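Local structure of cutm, flavoprotein of carbon monoxide dehydrogenase (Hydrogenophaga pseudoflava, 1FFV) at residues P121-E133 with H211-R225. The protein binds FAD as the flavoprotein subunit of carbon monoxide dehydrogenase and probably passes on electrons released by CO oxidation. Sequence-based numbering, arbitrary orientation.
With FAD (flavin-adenine dinucleotide), chain J.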
ATOM      1  N   PRO C 121     -29.817  38.660  16.764  1.00 30.61           N
ATOM      2  CA  PRO C 121     -29.359  39.937  17.339  1.00 30.02           C
ATOM      3  C   PRO C 121     -27.863  40.098  17.061  1.00 29.55           C
ATOM      4  O   PRO C 121     -27.332  41.198  17.049  1.00 29.68           O
ATOM      5  CB  PRO C 121     -29.582  39.745  18.844  1.00 30.20           C
ATOM      6  CG  PRO C 121     -30.600  38.665  18.934  1.00 30.67           C
ATOM      7  CD  PRO C 121     -30.274  37.736  17.818  1.00 29.87           C
ATOM      8  N   GLY C 122     -27.190  38.975  16.865  1.00 28.63           N
ATOM      9  CA  GLY C 122     -25.771  39.001  16.592  1.00 28.40           C
ATOM     10  C   GLY C 122     -25.406  39.498  15.206  1.00 27.93           C
ATOM     11  O   GLY C 122     -24.285  39.952  15.000  1.00 28.27           O
ATOM     12  N   ASN C 123     -26.326  39.381  14.250  1.00 27.21           N
ATOM     13  CA  ASN C 123     -26.078  39.824  12.878  1.00 26.13           C
ATOM     14  C   ASN C 123     -25.967  41.356  12.768  1.00 25.82           C
ATOM     15  O   ASN C 123     -26.499  42.087  13.608  1.00 25.22           O
ATOM     16  CB  ASN C 123     -27.163  39.279  11.946  1.00 26.25           C
ATOM     17  CG  ASN C 123     -26.960  37.803  11.587  1.00 26.12           C
ATOM     18  OD1 ASN C 123     -27.708  37.287  10.762  1.00 27.20           O
ATOM     19  ND2 ASN C 123     -25.963  37.145  12.165  1.00 24.71           N
ATOM     20  N   ASP C 124     -25.280  41.834  11.733  1.00 25.48           N
ATOM     21  CA  ASP C 124     -25.065  43.271  11.539  1.00 25.62           C
ATOM     22  C   ASP C 124     -26.109  44.026  10.716  1.00 25.94           C
ATOM     23  O   ASP C 124     -26.432  45.178  11.023  1.00 26.02           O
ATOM     24  CB  ASP C 124     -23.678  43.518  10.940  1.00 25.34           C
ATOM     25  CG  ASP C 124     -22.555  42.981  11.815  1.00 25.66           C
ATOM     26  OD1 ASP C 124     -22.386  43.455  12.955  1.00 25.10           O
ATOM     27  OD2 ASP C 124     -21.836  42.074  11.360  1.00 26.00           O
ATOM     28  N   HIS C 125     -26.639  43.394   9.674  1.00 25.80           N
ATOM     29  CA  HIS C 125     -27.623  44.060   8.831  1.00 25.94           C
ATOM     30  C   HIS C 125     -28.870  44.554   9.535  1.00 25.88           C
ATOM     31  O   HIS C 125     -29.446  45.553   9.111  1.00 26.39           O
ATOM     32  CB  HIS C 125     -27.977  43.218   7.608  1.00 25.74           C
ATOM     33  CG  HIS C 125     -26.942  43.279   6.537  1.00 26.32           C
ATOM     34  ND1 HIS C 125     -26.593  44.458   5.914  1.00 26.49           N
ATOM     35  CD2 HIS C 125     -26.140  42.324   6.012  1.00 26.60           C
ATOM     36  CE1 HIS C 125     -25.620  44.227   5.052  1.00 26.39           C
ATOM     37  NE2 HIS C 125     -25.327  42.941   5.092  1.00 27.09           N
ATOM     38  N   PRO C 126     -29.348  43.840  10.576  1.00 25.53           N
ATOM     39  CA  PRO C 126     -30.549  44.367  11.233  1.00 25.22           C
ATOM     40  C   PRO C 126     -30.346  45.827  11.693  1.00 25.30           C
ATOM     41  O   PRO C 126     -31.096  46.711  11.280  1.00 25.99           O
ATOM     42  CB  PRO C 126     -30.746  43.397  12.397  1.00 24.90           C
ATOM     43  CG  PRO C 126     -30.317  42.093  11.787  1.00 24.72           C
ATOM     44  CD  PRO C 126     -29.049  42.473  11.053  1.00 24.69           C
ATOM     45  N   ALA C 127     -29.304  46.099  12.478  1.00 25.07           N
ATOM     46  CA  ALA C 127     -29.056  47.469  12.938  1.00 25.20           C
ATOM     47  C   ALA C 127     -28.769  48.398  11.759  1.00 25.20           C
ATOM     48  O   ALA C 127     -29.263  49.521  11.716  1.00 25.41           O
ATOM     49  CB  ALA C 127     -27.903  47.514  13.942  1.00 24.93           C
ATOM     50  N   LEU C 128     -27.987  47.916  10.799  1.00 25.04           N
ATOM     51  CA  LEU C 128     -27.655  48.699   9.623  1.00 25.28           C
ATOM     52  C   LEU C 128     -28.896  49.108   8.843  1.00 25.56           C
ATOM     53  O   LEU C 128     -29.009  50.259   8.398  1.00 26.02           O
ATOM     54  CB  LEU C 128     -26.706  47.914   8.717  1.00 25.46           C
ATOM     55  CG  LEU C 128     -25.265  47.769   9.224  1.00 25.13           C
ATOM     56  CD1 LEU C 128     -24.522  46.749   8.386  1.00 24.76           C
ATOM     57  CD2 LEU C 128     -24.569  49.123   9.181  1.00 24.43           C
ATOM     58  N   SER C 129     -29.839  48.183   8.699  1.00 25.29           N
ATOM     59  CA  SER C 129     -31.059  48.462   7.955  1.00 25.44           C
ATOM     60  C   SER C 129     -31.908  49.529   8.634  1.00 25.61           C
ATOM     61  O   SER C 129     -32.583  50.308   7.965  1.00 25.46           O
ATOM     62  CB  SER C 129     -31.871  47.183   7.730  1.00 25.67           C
ATOM     63  OG  SER C 129     -32.401  46.682   8.942  1.00 26.51           O
ATOM     64  N   ILE C 130     -31.866  49.560   9.963  1.00 25.96           N
ATOM     65  CA  ILE C 130     -32.610  50.547  10.737  1.00 25.85           C
ATOM     66  C   ILE C 130     -31.957  51.925  10.556  1.00 26.31           C
ATOM     67  O   ILE C 130     -32.632  52.911  10.261  1.00 26.55           O
ATOM     68  CB  ILE C 130     -32.649  50.153  12.233  1.00 25.87           C
ATOM     69  CG1 ILE C 130     -33.429  48.844  12.401  1.00 25.66           C
ATOM     70  CG2 ILE C 130     -33.256  51.271  13.079  1.00 25.61           C
ATOM     71  CD1 ILE C 130     -33.470  48.304  13.820  1.00 25.28           C
ATOM     72  N   ALA C 131     -30.635  51.979  10.672  1.00 26.06           N
ATOM     73  CA  ALA C 131     -29.917  53.234  10.513  1.00 26.30           C
ATOM     74  C   ALA C 131     -30.131  53.890   9.138  1.00 26.45           C
ATOM     75  O   ALA C 131     -30.237  55.116   9.043  1.00 26.42           O
ATOM     76  CB  ALA C 131     -28.435  53.021  10.770  1.00 25.94           C
ATOM     77  N   VAL C 132     -30.175  53.081   8.079  1.00 26.59           N
ATOM     78  CA  VAL C 132     -30.371  53.604   6.723  1.00 26.78           C
ATOM     79  C   VAL C 132     -31.846  53.760   6.338  1.00 26.87           C
ATOM     80  O   VAL C 132     -32.162  54.205   5.238  1.00 26.56           O
ATOM     81  CB  VAL C 132     -29.636  52.748   5.646  1.00 27.15           C
ATOM     82  CG1 VAL C 132     -28.132  52.741   5.911  1.00 26.65           C
ATOM     83  CG2 VAL C 132     -30.188  51.322   5.612  1.00 26.54           C
ATOM     84  N   GLU C 133     -32.735  53.370   7.250  1.00 27.44           N
ATOM     85  CA  GLU C 133     -34.185  53.476   7.066  1.00 28.09           C
ATOM     86  C   GLU C 133     -34.724  52.612   5.934  1.00 28.04           C
ATOM     87  O   GLU C 133     -35.639  53.010   5.208  1.00 28.31           O
ATOM     88  CB  GLU C 133     -34.587  54.940   6.852  1.00 28.61           C
ATOM     89  CG  GLU C 133     -34.240  55.851   8.007  1.00 29.36           C
ATOM     90  CD  GLU C 133     -34.580  57.301   7.722  1.00 30.53           C
ATOM     91  OE1 GLU C 133     -35.746  57.695   7.922  1.00 31.20           O
ATOM     92  OE2 GLU C 133     -33.686  58.053   7.297  1.00 30.94           O
ATOM     93  N   HIS C 211     -30.307  65.535  11.207  1.00 34.38           N
ATOM     94  CA  HIS C 211     -30.894  64.216  10.976  1.00 33.11           C
ATOM     95  C   HIS C 211     -30.078  63.170  11.737  1.00 32.44           C
ATOM     96  O   HIS C 211     -28.845  63.193  11.696  1.00 32.34           O
ATOM     97  CB  HIS C 211     -30.901  63.902   9.476  1.00 32.76           C
ATOM     98  CG  HIS C 211     -31.225  62.476   9.150  1.00 32.23           C
ATOM     99  ND1 HIS C 211     -32.518  62.006   9.072  1.00 31.84           N
ATOM    100  CD2 HIS C 211     -30.424  61.421   8.874  1.00 31.91           C
ATOM    101  CE1 HIS C 211     -32.499  60.722   8.763  1.00 31.78           C
ATOM    102  NE2 HIS C 211     -31.241  60.344   8.638  1.00 31.79           N
ATOM    103  N   ILE C 212     -30.756  62.236  12.405  1.00 31.27           N
ATOM    104  CA  ILE C 212     -30.047  61.217  13.170  1.00 30.28           C
ATOM    105  C   ILE C 212     -30.771  59.870  13.332  1.00 29.88           C
ATOM    106  O   ILE C 212     -31.955  59.812  13.667  1.00 29.25           O
ATOM    107  CB  ILE C 212     -29.636  61.780  14.573  1.00 29.96           C
ATOM    108  CG1 ILE C 212     -28.735  60.792  15.322  1.00 29.74           C
ATOM    109  CG2 ILE C 212     -30.869  62.127  15.393  1.00 29.77           C
ATOM    110  CD1 ILE C 212     -27.391  60.559  14.664  1.00 29.25           C
ATOM    111  N   ARG C 213     -30.038  58.794  13.050  1.00 29.69           N
ATOM    112  CA  ARG C 213     -30.525  57.422  13.182  1.00 29.37           C
ATOM    113  C   ARG C 213     -29.463  56.667  13.960  1.00 29.37           C
ATOM    114  O   ARG C 213     -28.309  56.605  13.527  1.00 29.54           O
ATOM    115  CB  ARG C 213     -30.668  56.724  11.826  1.00 29.48           C
ATOM    116  CG  ARG C 213     -32.033  56.790  11.146  1.00 29.45           C
ATOM    117  CD  ARG C 213     -33.206  57.010  12.078  1.00 29.71           C
ATOM    118  NE  ARG C 213     -34.370  57.427  11.300  1.00 29.16           N
ATOM    119  CZ  ARG C 213     -34.868  58.663  11.290  1.00 29.39           C
ATOM    120  NH1 ARG C 213     -34.318  59.615  12.037  1.00 28.48           N
ATOM    121  NH2 ARG C 213     -35.862  58.969  10.463  1.00 29.07           N
ATOM    122  N   ILE C 214     -29.849  56.090  15.096  1.00 28.75           N
ATOM    123  CA  ILE C 214     -28.924  55.324  15.923  1.00 28.10           C
ATOM    124  C   ILE C 214     -29.500  53.931  16.157  1.00 28.26           C
ATOM    125  O   ILE C 214     -30.639  53.798  16.606  1.00 28.21           O
ATOM    126  CB  ILE C 214     -28.686  56.002  17.298  1.00 27.88           C
ATOM    127  CG1 ILE C 214     -28.136  57.419  17.113  1.00 27.40           C
ATOM    128  CG2 ILE C 214     -27.714  55.179  18.128  1.00 27.02           C
ATOM    129  CD1 ILE C 214     -28.059  58.224  18.393  1.00 26.93           C
ATOM    130  N   ALA C 215     -28.714  52.899  15.847  1.00 28.30           N
ATOM    131  CA  ALA C 215     -29.142  51.514  16.025  1.00 28.21           C
ATOM    132  C   ALA C 215     -28.047  50.683  16.705  1.00 28.66           C
ATOM    133  O   ALA C 215     -26.851  50.886  16.462  1.00 28.35           O
ATOM    134  CB  ALA C 215     -29.553  50.903  14.693  1.00 27.96           C
ATOM    135  N   LEU C 216     -28.474  49.718  17.523  1.00 28.79           N
ATOM    136  CA  LEU C 216     -27.568  48.889  18.309  1.00 28.42           C
ATOM    137  C   LEU C 216     -27.558  47.394  17.984  1.00 28.69           C
ATOM    138  O   LEU C 216     -28.615  46.752  17.947  1.00 28.83           O
ATOM    139  CB  LEU C 216     -27.911  49.073  19.788  1.00 28.37           C
ATOM    140  CG  LEU C 216     -28.115  50.506  20.290  1.00 27.98           C
ATOM    141  CD1 LEU C 216     -28.514  50.494  21.752  1.00 27.24           C
ATOM    142  CD2 LEU C 216     -26.843  51.313  20.081  1.00 27.52           C
ATOM    143  N   THR C 217     -26.351  46.836  17.837  1.00 28.52           N
ATOM    144  CA  THR C 217     -26.160  45.420  17.526  1.00 28.38           C
ATOM    145  C   THR C 217     -25.742  44.558  18.718  1.00 28.21           C
ATOM    146  O   THR C 217     -24.833  44.910  19.466  1.00 28.07           O
ATOM    147  CB  THR C 217     -25.089  45.221  16.424  1.00 28.95           C
ATOM    148  OG1 THR C 217     -25.496  45.887  15.225  1.00 28.94           O
ATOM    149  CG2 THR C 217     -24.870  43.725  16.125  1.00 28.21           C
ATOM    150  N   ASN C 218     -26.398  43.409  18.843  1.00 28.55           N
ATOM    151  CA  ASN C 218     -26.147  42.400  19.871  1.00 29.12           C
ATOM    152  C   ASN C 218     -26.187  42.811  21.344  1.00 29.45           C
ATOM    153  O   ASN C 218     -25.465  42.242  22.171  1.00 29.20           O
ATOM    154  CB  ASN C 218     -24.835  41.661  19.572  1.00 29.92           C
ATOM    155  CG  ASN C 218     -24.920  40.169  19.889  1.00 30.84           C
ATOM    156  OD1 ASN C 218     -26.011  39.659  20.153  1.00 31.06           O
ATOM    157  ND2 ASN C 218     -23.788  39.472  19.853  1.00 30.28           N
ATOM    158  N   VAL C 219     -27.066  43.748  21.687  1.00 29.32           N
ATOM    159  CA  VAL C 219     -27.178  44.203  23.073  1.00 28.71           C
ATOM    160  C   VAL C 219     -28.596  44.076  23.629  1.00 28.53           C
ATOM    161  O   VAL C 219     -28.938  44.687  24.639  1.00 28.18           O
ATOM    162  CB  VAL C 219     -26.642  45.647  23.237  1.00 28.28           C
ATOM    163  CG1 VAL C 219     -25.145  45.667  23.010  1.00 28.01           C
ATOM    164  CG2 VAL C 219     -27.327  46.585  22.276  1.00 27.90           C
ATOM    165  N   ALA C 220     -29.391  43.235  22.975  1.00 28.85           N
ATOM    166  CA  ALA C 220     -30.781  42.958  23.351  1.00 29.31           C
ATOM    167  C   ALA C 220     -31.230  41.767  22.504  1.00 29.81           C
ATOM    168  O   ALA C 220     -30.493  41.327  21.621  1.00 30.24           O
ATOM    169  CB  ALA C 220     -31.659  44.165  23.070  1.00 28.46           C
ATOM    170  N   PRO C 221     -32.428  41.212  22.767  1.00 30.15           N
ATOM    171  CA  PRO C 221     -32.892  40.068  21.973  1.00 30.31           C
ATOM    172  C   PRO C 221     -33.079  40.375  20.480  1.00 30.74           C
ATOM    173  O   PRO C 221     -33.263  39.460  19.669  1.00 30.94           O
ATOM    174  CB  PRO C 221     -34.215  39.707  22.645  1.00 30.47           C
ATOM    175  CG  PRO C 221     -33.986  40.092  24.083  1.00 30.35           C
ATOM    176  CD  PRO C 221     -33.312  41.437  23.929  1.00 30.52           C
ATOM    177  N   THR C 222     -33.018  41.658  20.125  1.00 30.50           N
ATOM    178  CA  THR C 222     -33.173  42.113  18.743  1.00 30.27           C
ATOM    179  C   THR C 222     -32.302  43.345  18.545  1.00 30.07           C
ATOM    180  O   THR C 222     -31.815  43.930  19.514  1.00 29.84           O
ATOM    181  CB  THR C 222     -34.634  42.575  18.444  1.00 30.50           C
ATOM    182  OG1 THR C 222     -34.947  43.749  19.217  1.00 30.58           O
ATOM    183  CG2 THR C 222     -35.627  41.490  18.794  1.00 30.77           C
ATOM    184  N   ALA C 223     -32.117  43.738  17.289  1.00 29.58           N
ATOM    185  CA  ALA C 223     -31.364  44.942  16.990  1.00 29.58           C
ATOM    186  C   ALA C 223     -32.275  46.053  17.498  1.00 29.95           C
ATOM    187  O   ALA C 223     -33.501  45.930  17.433  1.00 29.80           O
ATOM    188  CB  ALA C 223     -31.155  45.075  15.501  1.00 29.18           C
ATOM    189  N   LEU C 224     -31.698  47.138  17.995  1.00 30.21           N
ATOM    190  CA  LEU C 224     -32.524  48.205  18.530  1.00 30.27           C
ATOM    191  C   LEU C 224     -32.242  49.588  17.989  1.00 30.61           C
ATOM    192  O   LEU C 224     -31.085  49.975  17.798  1.00 30.65           O
ATOM    193  CB  LEU C 224     -32.374  48.275  20.051  1.00 30.36           C
ATOM    194  CG  LEU C 224     -32.626  47.065  20.950  1.00 30.81           C
ATOM    195  CD1 LEU C 224     -32.371  47.483  22.389  1.00 30.29           C
ATOM    196  CD2 LEU C 224     -34.055  46.546  20.798  1.00 30.86           C
ATOM    197  N   ARG C 225     -33.316  50.335  17.745  1.00 30.78           N
ATOM    198  CA  ARG C 225     -33.182  51.720  17.322  1.00 30.57           C
ATOM    199  C   ARG C 225     -33.142  52.461  18.656  1.00 30.30           C
ATOM    200  O   ARG C 225     -33.806  52.049  19.615  1.00 29.91           O
ATOM    201  CB  ARG C 225     -34.394  52.183  16.521  1.00 30.54           C
ATOM    202  CG  ARG C 225     -34.295  53.636  16.112  1.00 31.11           C
ATOM    203  CD  ARG C 225     -35.492  54.077  15.309  1.00 31.51           C
ATOM    204  NE  ARG C 225     -35.395  55.487  14.937  1.00 31.78           N
ATOM    205  CZ  ARG C 225     -36.390  56.192  14.410  1.00 31.67           C
ATOM    206  NH1 ARG C 225     -37.569  55.619  14.193  1.00 31.25           N
ATOM    207  NH2 ARG C 225     -36.203  57.466  14.090  1.00 31.52           N
TER
HETATM  208  PA  FAD J1922     -29.526  31.259   5.252  1.00 29.21           P
HETATM  209  O1A FAD J1922     -30.370  30.528   4.291  1.00 29.41           O
HETATM  210  O2A FAD J1922     -28.510  30.612   5.873  1.00 30.00           O
HETATM  211  O5B FAD J1922     -30.514  31.697   6.282  1.00 29.44           O
HETATM  212  C5B FAD J1922     -31.651  32.451   5.911  1.00 30.73           C
HETATM  213  C4B FAD J1922     -32.662  32.357   7.046  1.00 30.24           C
HETATM  214  O4B FAD J1922     -33.664  33.356   6.683  1.00 29.94           O
HETATM  215  C3B FAD J1922     -33.505  31.110   7.093  1.00 30.34           C
HETATM  216  O3B FAD J1922     -34.333  30.977   8.191  1.00 29.91           O
HETATM  217  C2B FAD J1922     -34.172  31.224   5.739  1.00 29.66           C
HETATM  218  O2B FAD J1922     -35.219  30.322   5.630  1.00 30.02           O
HETATM  219  C1B FAD J1922     -34.609  32.656   5.750  1.00 29.68           C
HETATM  220  N9A FAD J1922     -34.436  33.401   4.516  1.00 29.29           N
HETATM  221  C8A FAD J1922     -33.291  33.539   3.774  1.00 28.92           C
HETATM  222  N7A FAD J1922     -33.465  34.296   2.693  1.00 29.07           N
HETATM  223  C5A FAD J1922     -34.787  34.658   2.734  1.00 28.88           C
HETATM  224  C6A FAD J1922     -35.590  35.488   1.847  1.00 28.68           C
HETATM  225  N6A FAD J1922     -35.140  36.062   0.764  1.00 28.45           N
HETATM  226  N1A FAD J1922     -36.892  35.621   2.229  1.00 29.19           N
HETATM  227  C2A FAD J1922     -37.399  35.047   3.344  1.00 28.87           C
HETATM  228  N3A FAD J1922     -36.742  34.281   4.212  1.00 29.60           N
HETATM  229  C4A FAD J1922     -35.430  34.118   3.869  1.00 29.04           C
HETATM  230  N1  FAD J1922     -23.387  37.588   9.998  1.00 29.93           N
HETATM  231  C2  FAD J1922     -23.220  38.828  10.434  1.00 29.80           C
HETATM  232  O2  FAD J1922     -24.073  39.644  10.314  1.00 30.34           O
HETATM  233  N3  FAD J1922     -22.031  39.262  11.067  1.00 29.58           N
HETATM  234  C4  FAD J1922     -20.977  38.412  11.265  1.00 29.96           C
HETATM  235  O4  FAD J1922     -19.971  38.822  11.808  1.00 30.70           O
HETATM  236  C4X FAD J1922     -21.143  37.045  10.798  1.00 30.09           C
HETATM  237  N5  FAD J1922     -20.148  36.170  10.965  1.00 29.50           N
HETATM  238  C5X FAD J1922     -20.350  34.904  10.511  1.00 29.49           C
HETATM  239  C6  FAD J1922     -19.303  34.000  10.694  1.00 28.92           C
HETATM  240  C7  FAD J1922     -19.399  32.711  10.278  1.00 29.44           C
HETATM  241  C7M FAD J1922     -18.250  31.756  10.494  1.00 29.82           C
HETATM  242  C8  FAD J1922     -20.596  32.249   9.626  1.00 29.34           C
HETATM  243  C8M FAD J1922     -20.730  30.820   9.156  1.00 28.68           C
HETATM  244  C9  FAD J1922     -21.658  33.144   9.428  1.00 29.43           C
HETATM  245  C9A FAD J1922     -21.537  34.457   9.864  1.00 29.73           C
HETATM  246  N10 FAD J1922     -22.578  35.417   9.699  1.00 29.77           N
HETATM  247  C10 FAD J1922     -22.401  36.674  10.147  1.00 29.94           C
HETATM  248  C1' FAD J1922     -23.840  35.007   8.999  1.00 30.05           C
HETATM  249  C2' FAD J1922     -24.155  35.293   7.458  1.00 30.24           C
HETATM  250  O2' FAD J1922     -23.743  36.605   7.736  1.00 30.18           O
HETATM  251  C3' FAD J1922     -25.475  34.625   7.792  1.00 31.08           C
HETATM  252  O3' FAD J1922     -24.782  34.035   6.668  1.00 31.07           O
HETATM  253  C4' FAD J1922     -26.619  34.624   6.801  1.00 30.88           C
HETATM  254  O4' FAD J1922     -27.005  35.095   8.133  1.00 30.48           O
HETATM  255  C5' FAD J1922     -27.966  33.909   6.953  1.00 30.09           C
HETATM  256  O5' FAD J1922     -27.874  34.507   5.460  1.00 29.13           O
HETATM  257  P   FAD J1922     -27.898  33.461   4.344  1.00 28.06           P
HETATM  258  O1P FAD J1922     -27.950  34.303   3.049  1.00 28.43           O
HETATM  259  O2P FAD J1922     -26.829  32.582   4.375  1.00 29.20           O
HETATM  260  O3P FAD J1922     -29.096  32.628   4.545  1.00 29.34           O
HETATM  261  O   HOH W   1     -27.682  44.482  14.135  1.00 28.52           O
HETATM  262  O   HOH W   2     -31.020  57.637   7.450  1.00 19.32           O
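Ala127 and Ile130 lie against Ala215 and Ala223 in a buried helix-on-sheet contact, where helix 125-131 of the FAD-binding part runs antiparallel (174°) to strand 211-217 of the C-terminal sheet. The axes of the local segments approach to 7.2 Å, a closeness that alanine's small methyl suits: Ala127 CB meets Ala215 CB at 3.8 Å. Ile130 (chi1 -65°) turns its CG2 branch opposite the backbone N and lays it against Arg225 CB. At the helix start, water 1 links Asn123 O and Ala127 N to Thr217 OG1, which also bonds Tyr183. Next to it, Asp124 grips the flavin twice: its N donates to FAD O2, and its OD2 accepts from FAD N3 at 2.8 Å, while Tyr183 bonds OD1 and Lys185 forms a salt bridge to OD2. At the helix's C-terminal end, Glu133 is the positive-phi residue of a Schellman motif; its OE1 forms a salt bridge with Arg213 NH2 at 2.8 Å, met from above the carboxylate plane, while water 2 joins Glu133 OE2, Ala131 O and His211 NE2. A bend at chi2 (-24°) folds Arg213 so that CG packs on Ala131 O, and NH1 bonds Ile212 O. A leucine in place of Arg213 would probably leave Glu133 without its charged mate and freer to turn. Apolar packing at the centre and polar links at both ends thus join the two parts, the helix's N-terminal end set against the flavin.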